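Side-chain contacts in activating signal cointegrator 1 complex subunit 2 (Homo sapiens, PDB 6YXQ), which binds polyubiquitinated proteins and recruits ASCC3 and ALKBH3 to sites of DNA damage as a subunit of the ASCC complex: residues E379-L384 against A397-A402; I329-I334 against Q356-L361; L337-S342 against Q348-E353; R369-D372 against P376-E379. All coordinates share one frame; numbering follows the deposited sequence.

Contact 1 of 4, residues E379-L384 against A397-A402; sequences EDISLL and AYILQA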
loop_
_atom_site.group_PDB
_atom_site.type_symbol
_atom_site.label_atom_id
_atom_site.label_comp_id
_atom_site.label_asym_id
_atom_site.label_seq_id
_atom_site.Cartn_x
_atom_site.Cartn_y
_atom_site.Cartn_z
ATOM N N GLU B 379 -9.926 23.972 -27.432
ATOM C CA GLU B 379 -9.070 22.982 -28.072
ATOM C C GLU B 379 -9.767 21.630 -28.190
ATOM O O GLU B 379 -9.521 20.889 -29.149
ATOM C CB GLU B 379 -7.751 22.878 -27.299
ATOM C CG GLU B 379 -7.162 21.493 -27.175
ATOM C CD GLU B 379 -5.890 21.497 -26.362
ATOM O OE1 GLU B 379 -5.444 22.598 -25.979
ATOM O OE2 GLU B 379 -5.332 20.408 -26.108
ATOM N N ASP B 380 -10.652 21.298 -27.247
ATOM C CA ASP B 380 -11.390 20.044 -27.349
ATOM C C ASP B 380 -12.618 20.176 -28.246
ATOM O O ASP B 380 -13.042 19.188 -28.855
ATOM C CB ASP B 380 -11.787 19.552 -25.954
ATOM C CG ASP B 380 -10.594 19.068 -25.146
ATOM O OD1 ASP B 380 -9.652 18.511 -25.749
ATOM O OD2 ASP B 380 -10.590 19.247 -23.909
ATOM N N ILE B 381 -13.193 21.377 -28.350
ATOM C CA ILE B 381 -14.307 21.583 -29.272
ATOM C C ILE B 381 -13.836 21.454 -30.714
ATOM O O ILE B 381 -14.530 20.878 -31.563
ATOM C CB ILE B 381 -14.967 22.949 -29.012
ATOM C CG1 ILE B 381 -15.783 22.918 -27.722
ATOM C CG2 ILE B 381 -15.851 23.355 -30.179
ATOM C CD1 ILE B 381 -16.667 24.145 -27.555
ATOM N N SER B 382 -12.645 21.975 -31.016
ATOM C CA SER B 382 -12.124 21.840 -32.369
ATOM C C SER B 382 -11.873 20.383 -32.736
ATOM O O SER B 382 -11.930 20.036 -33.914
ATOM C CB SER B 382 -10.845 22.658 -32.539
ATOM O OG SER B 382 -9.984 22.474 -31.439
ATOM N N LEU B 383 -11.605 19.514 -31.759
ATOM C CA LEU B 383 -11.483 18.089 -32.059
ATOM C C LEU B 383 -12.785 17.539 -32.627
ATOM O O LEU B 383 -12.794 16.854 -33.658
ATOM C CB LEU B 383 -11.088 17.314 -30.805
ATOM C CG LEU B 383 -9.722 17.609 -30.207
ATOM C CD1 LEU B 383 -9.494 16.734 -28.990
ATOM C CD2 LEU B 383 -8.660 17.373 -31.249
ATOM N N LEU B 384 -13.901 17.824 -31.952
ATOM C CA LEU B 384 -15.199 17.414 -32.469
ATOM C C LEU B 384 -15.462 18.032 -33.831
ATOM O O LEU B 384 -15.969 17.364 -34.738
ATOM C CB LEU B 384 -16.303 17.802 -31.489
ATOM C CG LEU B 384 -15.962 17.694 -30.008
ATOM C CD1 LEU B 384 -16.972 18.472 -29.216
ATOM C CD2 LEU B 384 -15.934 16.249 -29.562
ATOM N N ALA B 397 -21.287 27.248 -30.013
ATOM C CA ALA B 397 -21.052 28.663 -29.727
ATOM C C ALA B 397 -21.365 29.013 -28.275
ATOM O O ALA B 397 -20.526 29.593 -27.571
ATOM C CB ALA B 397 -21.884 29.527 -30.679
ATOM N N TYR B 398 -22.564 28.649 -27.807
ATOM C CA TYR B 398 -22.970 29.007 -26.450
ATOM C C TYR B 398 -21.948 28.542 -25.421
ATOM O O TYR B 398 -21.588 29.304 -24.514
ATOM C CB TYR B 398 -24.360 28.442 -26.140
ATOM C CG TYR B 398 -24.460 26.931 -26.056
ATOM C CD1 TYR B 398 -24.428 26.148 -27.197
ATOM C CD2 TYR B 398 -24.617 26.293 -24.831
ATOM C CE1 TYR B 398 -24.526 24.775 -27.124
ATOM C CE2 TYR B 398 -24.719 24.918 -24.745
ATOM C CZ TYR B 398 -24.674 24.162 -25.896
ATOM O OH TYR B 398 -24.785 22.788 -25.826
ATOM N N ILE B 399 -21.429 27.319 -25.577
ATOM C CA ILE B 399 -20.433 26.806 -24.636
ATOM C C ILE B 399 -19.253 27.765 -24.539
ATOM O O ILE B 399 -18.838 28.168 -23.444
ATOM C CB ILE B 399 -19.981 25.393 -25.043
ATOM C CG1 ILE B 399 -21.121 24.390 -24.853
ATOM C CG2 ILE B 399 -18.774 24.979 -24.227
ATOM C CD1 ILE B 399 -20.954 23.097 -25.619
ATOM N N LEU B 400 -18.729 28.188 -25.690
ATOM C CA LEU B 400 -17.610 29.124 -25.669
ATOM C C LEU B 400 -18.022 30.445 -25.036
ATOM O O LEU B 400 -17.269 31.012 -24.231
ATOM C CB LEU B 400 -17.070 29.342 -27.081
ATOM C CG LEU B 400 -16.330 28.140 -27.675
ATOM C CD1 LEU B 400 -16.158 28.301 -29.174
ATOM C CD2 LEU B 400 -14.984 27.957 -26.994
ATOM N N GLN B 401 -19.237 30.929 -25.344
ATOM C CA GLN B 401 -19.646 32.194 -24.749
ATOM C C GLN B 401 -19.888 32.038 -23.259
ATOM O O GLN B 401 -19.806 33.027 -22.518
ATOM C CB GLN B 401 -20.880 32.780 -25.444
ATOM C CG GLN B 401 -21.174 34.217 -24.963
ATOM C CD GLN B 401 -21.589 35.178 -26.073
ATOM O OE1 GLN B 401 -22.776 35.360 -26.334
ATOM N NE2 GLN B 401 -20.606 35.823 -26.706
ATOM N N ALA B 402 -20.136 30.809 -22.798
ATOM C CA ALA B 402 -20.084 30.562 -21.366
ATOM C C ALA B 402 -18.668 30.783 -20.854
ATOM O O ALA B 402 -18.428 31.637 -19.990
ATOM C CB ALA B 402 -20.567 29.147 -21.055
#

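Contact 2 of 4, residues I329-I334 against Q356-L361; sequences IILNQI and QIFSSL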
loop_
_atom_site.group_PDB
_atom_site.type_symbol
_atom_site.label_atom_id
_atom_site.label_comp_id
_atom_site.label_asym_id
_atom_site.label_seq_id
_atom_site.Cartn_x
_atom_site.Cartn_y
_atom_site.Cartn_z
ATOM N N ILE B 329 -9.981 13.471 -17.565
ATOM C CA ILE B 329 -9.721 12.064 -17.864
ATOM C C ILE B 329 -11.007 11.382 -18.314
ATOM O O ILE B 329 -11.031 10.655 -19.319
ATOM C CB ILE B 329 -9.098 11.361 -16.644
ATOM C CG1 ILE B 329 -7.658 11.813 -16.436
ATOM C CG2 ILE B 329 -9.123 9.858 -16.807
ATOM C CD1 ILE B 329 -7.069 11.346 -15.124
ATOM N N ILE B 330 -12.105 11.644 -17.595
ATOM C CA ILE B 330 -13.390 11.039 -17.950
ATOM C C ILE B 330 -13.863 11.541 -19.311
ATOM O O ILE B 330 -14.292 10.757 -20.178
ATOM C CB ILE B 330 -14.440 11.322 -16.865
ATOM C CG1 ILE B 330 -14.000 10.752 -15.521
ATOM C CG2 ILE B 330 -15.764 10.729 -17.273
ATOM C CD1 ILE B 330 -14.926 11.100 -14.395
ATOM N N LEU B 331 -13.824 12.864 -19.504
ATOM C CA LEU B 331 -14.232 13.447 -20.775
ATOM C C LEU B 331 -13.474 12.814 -21.937
ATOM O O LEU B 331 -14.076 12.369 -22.921
ATOM C CB LEU B 331 -14.002 14.958 -20.744
ATOM C CG LEU B 331 -14.566 15.746 -21.924
ATOM C CD1 LEU B 331 -16.092 15.750 -21.879
ATOM C CD2 LEU B 331 -14.016 17.160 -21.941
ATOM N N ASN B 332 -12.143 12.768 -21.832
ATOM C CA ASN B 332 -11.327 12.196 -22.894
ATOM C C ASN B 332 -11.701 10.746 -23.150
ATOM O O ASN B 332 -11.966 10.357 -24.296
ATOM C CB ASN B 332 -9.847 12.311 -22.541
ATOM C CG ASN B 332 -8.950 11.746 -23.623
ATOM O OD1 ASN B 332 -8.721 12.384 -24.651
ATOM N ND2 ASN B 332 -8.449 10.537 -23.404
ATOM N N GLN B 333 -11.775 9.943 -22.080
ATOM C CA GLN B 333 -11.982 8.508 -22.242
ATOM C C GLN B 333 -13.308 8.201 -22.926
ATOM O O GLN B 333 -13.379 7.298 -23.768
ATOM C CB GLN B 333 -11.905 7.804 -20.887
ATOM C CG GLN B 333 -12.014 6.289 -20.974
ATOM C CD GLN B 333 -10.728 5.630 -21.441
ATOM O OE1 GLN B 333 -9.646 6.207 -21.336
ATOM N NE2 GLN B 333 -10.843 4.410 -21.961
ATOM N N ILE B 334 -14.373 8.936 -22.597
ATOM C CA ILE B 334 -15.681 8.561 -23.137
ATOM C C ILE B 334 -16.122 9.386 -24.343
ATOM O O ILE B 334 -17.146 9.045 -24.959
ATOM C CB ILE B 334 -16.771 8.606 -22.049
ATOM C CG1 ILE B 334 -17.128 10.046 -21.712
ATOM C CG2 ILE B 334 -16.298 7.868 -20.822
ATOM C CD1 ILE B 334 -17.838 10.184 -20.406
ATOM N N GLN B 356 -23.692 17.698 -24.200
ATOM C CA GLN B 356 -24.592 17.615 -23.056
ATOM C C GLN B 356 -23.851 17.901 -21.756
ATOM O O GLN B 356 -24.327 18.668 -20.905
ATOM C CB GLN B 356 -25.236 16.231 -23.017
ATOM C CG GLN B 356 -26.214 16.016 -21.882
ATOM C CD GLN B 356 -27.249 14.957 -22.205
ATOM O OE1 GLN B 356 -27.798 14.922 -23.308
ATOM N NE2 GLN B 356 -27.513 14.081 -21.245
ATOM N N ILE B 357 -22.682 17.277 -21.583
ATOM C CA ILE B 357 -21.904 17.485 -20.368
ATOM C C ILE B 357 -21.652 18.967 -20.150
ATOM O O ILE B 357 -21.797 19.475 -19.031
ATOM C CB ILE B 357 -20.581 16.697 -20.422
ATOM C CG1 ILE B 357 -20.832 15.201 -20.263
ATOM C CG2 ILE B 357 -19.636 17.165 -19.331
ATOM C CD1 ILE B 357 -19.579 14.374 -20.405
ATOM N N PHE B 358 -21.290 19.694 -21.214
ATOM C CA PHE B 358 -20.971 21.107 -20.986
ATOM C C PHE B 358 -22.220 21.976 -20.834
ATOM O O PHE B 358 -22.226 22.928 -20.031
ATOM C CB PHE B 358 -20.056 21.621 -22.094
ATOM C CG PHE B 358 -18.613 21.266 -21.868
ATOM C CD1 PHE B 358 -17.817 22.041 -21.045
ATOM C CD2 PHE B 358 -18.066 20.122 -22.431
ATOM C CE1 PHE B 358 -16.496 21.703 -20.818
ATOM C CE2 PHE B 358 -16.750 19.782 -22.204
ATOM C CZ PHE B 358 -15.964 20.571 -21.399
ATOM N N SER B 359 -23.289 21.651 -21.564
ATOM C CA SER B 359 -24.552 22.350 -21.373
ATOM C C SER B 359 -25.038 22.243 -19.935
ATOM O O SER B 359 -25.697 23.160 -19.432
ATOM C CB SER B 359 -25.599 21.786 -22.328
ATOM O OG SER B 359 -25.976 20.474 -21.936
ATOM N N SER B 360 -24.731 21.135 -19.259
ATOM C CA SER B 360 -25.227 20.961 -17.900
ATOM C C SER B 360 -24.444 21.762 -16.870
ATOM O O SER B 360 -24.876 21.842 -15.713
ATOM C CB SER B 360 -25.229 19.477 -17.509
ATOM O OG SER B 360 -23.983 18.848 -17.767
ATOM N N LEU B 361 -23.317 22.372 -17.253
ATOM C CA LEU B 361 -22.532 23.144 -16.298
ATOM C C LEU B 361 -22.160 24.526 -16.825
ATOM O O LEU B 361 -21.251 25.160 -16.282
ATOM C CB LEU B 361 -21.274 22.378 -15.883
ATOM C CG LEU B 361 -20.481 21.609 -16.938
ATOM C CD1 LEU B 361 -19.734 22.547 -17.889
ATOM C CD2 LEU B 361 -19.505 20.677 -16.241
#

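Contact 3 of 4, residues L337-S342 against Q348-E353; sequences LPILES and QGFIEE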
loop_
_atom_site.group_PDB
_atom_site.type_symbol
_atom_site.label_atom_id
_atom_site.label_comp_id
_atom_site.label_asym_id
_atom_site.label_seq_id
_atom_site.Cartn_x
_atom_site.Cartn_y
_atom_site.Cartn_z
ATOM N N LEU B 337 -11.183 10.350 -26.809
ATOM C CA LEU B 337 -10.457 9.159 -27.240
ATOM C C LEU B 337 -11.267 8.305 -28.206
ATOM O O LEU B 337 -10.707 7.882 -29.233
ATOM C CB LEU B 337 -10.008 8.369 -26.007
ATOM C CG LEU B 337 -9.577 6.906 -26.117
ATOM C CD1 LEU B 337 -8.520 6.691 -27.184
ATOM C CD2 LEU B 337 -9.070 6.447 -24.768
ATOM N N PRO B 338 -12.554 8.015 -27.966
ATOM C CA PRO B 338 -13.319 7.234 -28.957
ATOM C C PRO B 338 -13.410 7.887 -30.322
ATOM O O PRO B 338 -13.535 7.179 -31.329
ATOM C CB PRO B 338 -14.706 7.115 -28.312
ATOM C CG PRO B 338 -14.458 7.266 -26.868
ATOM C CD PRO B 338 -13.342 8.246 -26.742
ATOM N N ILE B 339 -13.363 9.216 -30.385
ATOM C CA ILE B 339 -13.444 9.914 -31.665
ATOM C C ILE B 339 -12.130 9.788 -32.431
ATOM O O ILE B 339 -12.121 9.544 -33.644
ATOM C CB ILE B 339 -13.815 11.386 -31.431
ATOM C CG1 ILE B 339 -15.296 11.525 -31.098
ATOM C CG2 ILE B 339 -13.474 12.211 -32.630
ATOM C CD1 ILE B 339 -15.665 12.913 -30.644
ATOM N N LEU B 340 -11.002 9.973 -31.736
ATOM C CA LEU B 340 -9.693 9.899 -32.380
ATOM C C LEU B 340 -9.443 8.525 -32.982
ATOM O O LEU B 340 -9.038 8.410 -34.145
ATOM C CB LEU B 340 -8.600 10.247 -31.370
ATOM C CG LEU B 340 -7.165 10.364 -31.882
ATOM C CD1 LEU B 340 -6.972 11.697 -32.587
ATOM C CD2 LEU B 340 -6.182 10.208 -30.735
ATOM N N GLU B 341 -9.663 7.474 -32.203
ATOM C CA GLU B 341 -9.652 6.119 -32.725
ATOM C C GLU B 341 -10.915 5.865 -33.550
ATOM O O GLU B 341 -11.875 6.643 -33.514
ATOM C CB GLU B 341 -9.574 5.117 -31.575
ATOM C CG GLU B 341 -8.294 5.183 -30.764
ATOM C CD GLU B 341 -8.321 4.245 -29.571
ATOM O OE1 GLU B 341 -7.239 3.780 -29.154
ATOM O OE2 GLU B 341 -9.428 3.977 -29.047
ATOM N N SER B 342 -10.891 4.780 -34.320
ATOM C CA SER B 342 -12.101 4.141 -34.834
ATOM C C SER B 342 -12.999 5.126 -35.580
ATOM O O SER B 342 -14.204 5.217 -35.341
ATOM C CB SER B 342 -12.870 3.477 -33.705
ATOM O OG SER B 342 -13.459 4.486 -32.901
ATOM N N GLN B 348 -21.431 10.814 -33.686
ATOM C CA GLN B 348 -22.419 11.798 -33.254
ATOM C C GLN B 348 -22.763 11.631 -31.778
ATOM O O GLN B 348 -22.844 12.614 -31.032
ATOM C CB GLN B 348 -23.670 11.687 -34.121
ATOM C CG GLN B 348 -23.530 12.388 -35.444
ATOM C CD GLN B 348 -23.111 13.830 -35.274
ATOM O OE1 GLN B 348 -22.172 14.297 -35.922
ATOM N NE2 GLN B 348 -23.809 14.551 -34.396
ATOM N N GLY B 349 -22.960 10.387 -31.336
ATOM C CA GLY B 349 -23.290 10.154 -29.940
ATOM C C GLY B 349 -22.200 10.622 -28.998
ATOM O O GLY B 349 -22.483 11.204 -27.949
ATOM N N PHE B 350 -20.936 10.372 -29.361
ATOM C CA PHE B 350 -19.809 10.896 -28.590
ATOM C C PHE B 350 -19.845 12.419 -28.535
ATOM O O PHE B 350 -19.714 13.028 -27.461
ATOM C CB PHE B 350 -18.494 10.429 -29.215
ATOM C CG PHE B 350 -18.305 8.942 -29.210
ATOM C CD1 PHE B 350 -18.431 8.217 -28.038
ATOM C CD2 PHE B 350 -17.983 8.269 -30.379
ATOM C CE1 PHE B 350 -18.246 6.846 -28.032
ATOM C CE2 PHE B 350 -17.797 6.900 -30.379
ATOM C CZ PHE B 350 -17.930 6.187 -29.206
ATOM N N ILE B 351 -20.011 13.045 -29.703
ATOM C CA ILE B 351 -20.135 14.497 -29.794
ATOM C C ILE B 351 -21.293 14.988 -28.935
ATOM O O ILE B 351 -21.172 15.976 -28.192
ATOM C CB ILE B 351 -20.312 14.913 -31.263
ATOM C CG1 ILE B 351 -19.024 14.651 -32.044
ATOM C CG2 ILE B 351 -20.725 16.367 -31.359
ATOM C CD1 ILE B 351 -19.142 14.909 -33.532
ATOM N N GLU B 352 -22.440 14.312 -29.030
ATOM C CA GLU B 352 -23.606 14.760 -28.279
ATOM C C GLU B 352 -23.373 14.629 -26.784
ATOM O O GLU B 352 -23.827 15.473 -26.007
ATOM C CB GLU B 352 -24.854 13.985 -28.705
ATOM C CG GLU B 352 -25.383 14.326 -30.104
ATOM C CD GLU B 352 -25.515 15.820 -30.363
ATOM O OE1 GLU B 352 -25.880 16.576 -29.436
ATOM O OE2 GLU B 352 -25.249 16.240 -31.510
ATOM N N GLU B 353 -22.655 13.586 -26.360
ATOM C CA GLU B 353 -22.369 13.431 -24.940
ATOM C C GLU B 353 -21.495 14.573 -24.440
ATOM O O GLU B 353 -21.753 15.148 -23.375
ATOM C CB GLU B 353 -21.709 12.081 -24.673
ATOM C CG GLU B 353 -21.320 11.900 -23.218
ATOM C CD GLU B 353 -21.473 10.478 -22.733
ATOM O OE1 GLU B 353 -21.809 10.298 -21.541
ATOM O OE2 GLU B 353 -21.250 9.546 -23.538
#

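Contact 4 of 4, residues R369-D372 against P376-E379; sequences RDYD and PVAE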
loop_
_atom_site.group_PDB
_atom_site.type_symbol
_atom_site.label_atom_id
_atom_site.label_comp_id
_atom_site.label_asym_id
_atom_site.label_seq_id
_atom_site.Cartn_x
_atom_site.Cartn_y
_atom_site.Cartn_z
ATOM N N ARG B 369 -14.133 28.624 -15.428
ATOM C CA ARG B 369 -12.959 29.467 -15.630
ATOM C C ARG B 369 -11.675 28.703 -15.325
ATOM O O ARG B 369 -10.759 28.646 -16.153
ATOM C CB ARG B 369 -13.095 30.715 -14.756
ATOM C CG ARG B 369 -11.887 31.622 -14.687
ATOM C CD ARG B 369 -11.935 32.478 -13.418
ATOM N NE ARG B 369 -13.297 32.729 -12.946
ATOM C CZ ARG B 369 -13.599 33.123 -11.713
ATOM N NH1 ARG B 369 -12.632 33.307 -10.820
ATOM N NH2 ARG B 369 -14.865 33.327 -11.371
ATOM N N ASP B 370 -11.611 28.073 -14.148
ATOM C CA ASP B 370 -10.423 27.326 -13.737
ATOM C C ASP B 370 -10.183 26.112 -14.635
ATOM O O ASP B 370 -9.042 25.843 -15.054
ATOM C CB ASP B 370 -10.578 26.889 -12.277
ATOM C CG ASP B 370 -10.640 28.070 -11.306
ATOM O OD1 ASP B 370 -10.447 29.232 -11.734
ATOM O OD2 ASP B 370 -10.896 27.833 -10.108
ATOM N N TYR B 371 -11.250 25.366 -14.937
ATOM C CA TYR B 371 -11.128 24.203 -15.807
ATOM C C TYR B 371 -10.631 24.594 -17.189
ATOM O O TYR B 371 -9.807 23.889 -17.775
ATOM C CB TYR B 371 -12.466 23.472 -15.926
ATOM C CG TYR B 371 -12.425 22.375 -16.962
ATOM C CD1 TYR B 371 -11.815 21.162 -16.681
ATOM C CD2 TYR B 371 -12.966 22.555 -18.224
ATOM C CE1 TYR B 371 -11.752 20.159 -17.620
ATOM C CE2 TYR B 371 -12.909 21.554 -19.173
ATOM C CZ TYR B 371 -12.300 20.354 -18.861
ATOM O OH TYR B 371 -12.229 19.343 -19.792
ATOM N N ASP B 372 -11.159 25.684 -17.750
ATOM C CA ASP B 372 -10.681 26.162 -19.039
ATOM C C ASP B 372 -9.227 26.601 -18.953
ATOM O O ASP B 372 -8.451 26.387 -19.892
ATOM C CB ASP B 372 -11.556 27.313 -19.522
ATOM C CG ASP B 372 -11.190 27.770 -20.913
ATOM O OD1 ASP B 372 -11.328 26.966 -21.860
ATOM O OD2 ASP B 372 -10.752 28.930 -21.056
ATOM N N PRO B 376 -8.026 23.764 -21.807
ATOM C CA PRO B 376 -8.855 24.703 -22.582
ATOM C C PRO B 376 -9.974 23.997 -23.336
ATOM O O PRO B 376 -9.767 22.948 -23.952
ATOM C CB PRO B 376 -7.851 25.364 -23.540
ATOM C CG PRO B 376 -6.619 24.535 -23.472
ATOM C CD PRO B 376 -6.597 23.930 -22.097
ATOM N N VAL B 377 -11.174 24.589 -23.268
ATOM C CA VAL B 377 -12.355 24.004 -23.902
ATOM C C VAL B 377 -12.281 24.142 -25.419
ATOM O O VAL B 377 -12.633 23.212 -26.156
ATOM C CB VAL B 377 -13.637 24.654 -23.347
ATOM C CG1 VAL B 377 -14.809 24.370 -24.265
ATOM C CG2 VAL B 377 -13.935 24.162 -21.936
ATOM N N ALA B 378 -11.828 25.301 -25.910
ATOM C CA ALA B 378 -11.785 25.540 -27.351
ATOM C C ALA B 378 -10.978 24.473 -28.073
ATOM O O ALA B 378 -11.301 24.097 -29.205
ATOM C CB ALA B 378 -11.199 26.919 -27.635
ATOM N N GLU B 379 -9.926 23.972 -27.432
ATOM C CA GLU B 379 -9.070 22.982 -28.072
ATOM C C GLU B 379 -9.767 21.630 -28.190
ATOM O O GLU B 379 -9.521 20.889 -29.149
ATOM C CB GLU B 379 -7.751 22.878 -27.299
ATOM C CG GLU B 379 -7.162 21.493 -27.175
ATOM C CD GLU B 379 -5.890 21.497 -26.362
ATOM O OE1 GLU B 379 -5.444 22.598 -25.979
ATOM O OE2 GLU B 379 -5.332 20.408 -26.108
#

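Contact 1 of 4, residues E379-L384 against A397-A402
Two staggered torsions stretch Ile381 out toward Ile399 and Leu400: CG1 stands anti to the carbonyl carbon (chi1 -73°), and CD1 continues almost straight on from it (chi2 -169°). The terminal methyl is therefore carried clear of its own helix and is the one atom of this side chain within 4.2 Å of the opposite segment. It finds two partners there at nearly the same range. Ile381 CD1 lies 4.0 Å from Ile399 CG2, where the two isoleucine side chains meet at a slant. The same CD1 comes 4.0 Å from Leu400 CG; these two side chains reach toward each other, with the methyl nearest the branch carbon of the leucine. A CA-CA separation of 9.0 Å between Ile381 and Leu400, the nearest pair, fits a contact made by side-chain ends. The two segments run in roughly opposite directions on helices 377-387 and 394-408. These are the last two helices of the modelled chain, which is the N-terminal part of ASCC2, crystallised with ASCC3; all four contacts lie in the C-terminal helices of this part. Ile399 also rests on Leu355 and Phe358 of helix 348-359, which joins a third helix to the apolar layer. On the other helix, Leu384 packs on Phe354, and Asp380 lies against His328 and Leu336 of helix 306-340.

Contact 2 of 4, residues I329-I334 against Q356-L361
Leu331 reaches Ile357 and Phe358 through the end of its side chain. CB points at the opposite helix but has no partner there within 4.2 Å. The next bond places CG anti to the backbone N (chi1 -171°), and the chain then divides into two methyls that both touch the aromatic ring. CD1 meets the tip of Ile357, with 4.0 Å between Leu331 CD1 and Ile357 CD1, the two side chains lying alongside one another and pointing opposite ways; it also grazes the ring, 4.1 Å from Phe358 CE2. CD2 faces the same ring more closely, lying 3.8 Å from Phe358 CE2 and 4.0 Å from Phe358 CZ. This second methyl sits near the ring plane, so it touches the edge of Phe358 and does not stack on a face. Helix 306-340 and the end of helix 348-359, which supply the two segments, are antiparallel arms of a helical hairpin, with the CA atoms of Leu331 and Ile357 8.7 Å apart. All three touching residues are buried. Tyr371 of helix 365-374 packs on both Leu331 and Phe358, while Cys280 of helix 279-300 and Phe327 lie against Ile357. The Phe358 ring also meets that of Phe354, their planes inclined at about 35°.

Contact 3 of 4, residues L337-S342 against Q348-E353
Pro338 and Phe350 meet with Pro338 CB set over one face of the aromatic ring. The heavy-atom geometry fits a CH-pi contact: Pro338 CB is 3.5 Å from the centroid of the Phe350 ring, on a line 15° off the ring normal, and stands somewhat offset toward the rim. That offset puts Pro338 CB closer to Phe350 CZ, at 3.5 Å, than to Phe350 CG, at 4.1 Å. Pro338 CG adds a further approach of 4.0 Å to Phe350 CE1. Ile339 addresses the base of the same residue, passing it head to tail so that Ile339 CG1 comes 3.9 Å from Phe350 CB. With CG1 anti to the carbonyl carbon (chi1 -76°) and a nearly straight second torsion, the isoleucine extends far enough for CD1 to pack 4.0 Å from Ile351 CG1, the two side chains lying roughly perpendicular. Leu384 and Ala387 of helix 377-387 also lie against Ile339. Pro338 sits at a kink, its ring nitrogen carrying no hydrogen to give to the preceding turn. These apolar contacts join the end of helix 306-340 to the start of the antiparallel helix 348-359, next to the connection of a helical hairpin.

Contact 4 of 4, residues R369-D372 against P376-E379
The backbones of Asp372 and Pro376 draw within 4.2 Å of each other at CA as the chain passes from helix 365-374 into helix 377-387, and Pro376, with an extended psi of 136°, precedes the new helix. This is a tight helix-to-helix turn in which a carboxylate from the first helix holds the opening turn of the second. Asp372 CG is anti to the backbone N (chi1 -175°), which swings the carboxylate toward Val377. There Val377 N donates to Asp372 OD1 over 2.8 Å, and the angle of 177° at the hydrogen makes the bond almost perfectly straight. The donor approaches the oxygen nearly in line with its C-O bond. An acidic group placed at the amino end of a helix probably gains from the helix dipole as well. The other carboxylate oxygen, OD2, accepts a hydrogen bond from Trp407 NE1 of helix 394-408, so the rotation of the group is fixed at both oxygens. Pro376 has no amide hydrogen; its CA makes a weak, bent CA-H...O contact of 3.2 Å from Pro376 CA to Asp372 O. Apolar packing flanks the polar link: Val377 touches Phe358 of helix 348-359 and Ile399 of helix 394-408, and the ring of Tyr371 meets that of Phe327 edge-to-face. Tyr371 and Val377 lie nearly perpendicular, and the valine methyl CG2 is near the plane of the tyrosine ring, at its edge, 3.9 Å from Tyr371 CE2.

From the N terminus, residues 329-334 open contact 2, which closes at 356-361 after 21 intervening residues. Contact 3 lies within that span, closing a five-residue connection near the turn of the same hairpin, their centres about 11 Å apart. The chain then enters helix 365-374, and contact 4 bridges three residues into helix 377-387. Contact 1 starts where contact 4 ends, the two sharing Glu379, and spans twelve residues to helix 394-408. None of the four loops crosses another. Phe358 joins contact 2 to both contact 1 and contact 4. Leu384 on Ile339 links contacts 1 and 3, tying helix 377-387 to the 306-340/348-359 hairpin, whereas contacts 3 and 4 do not touch.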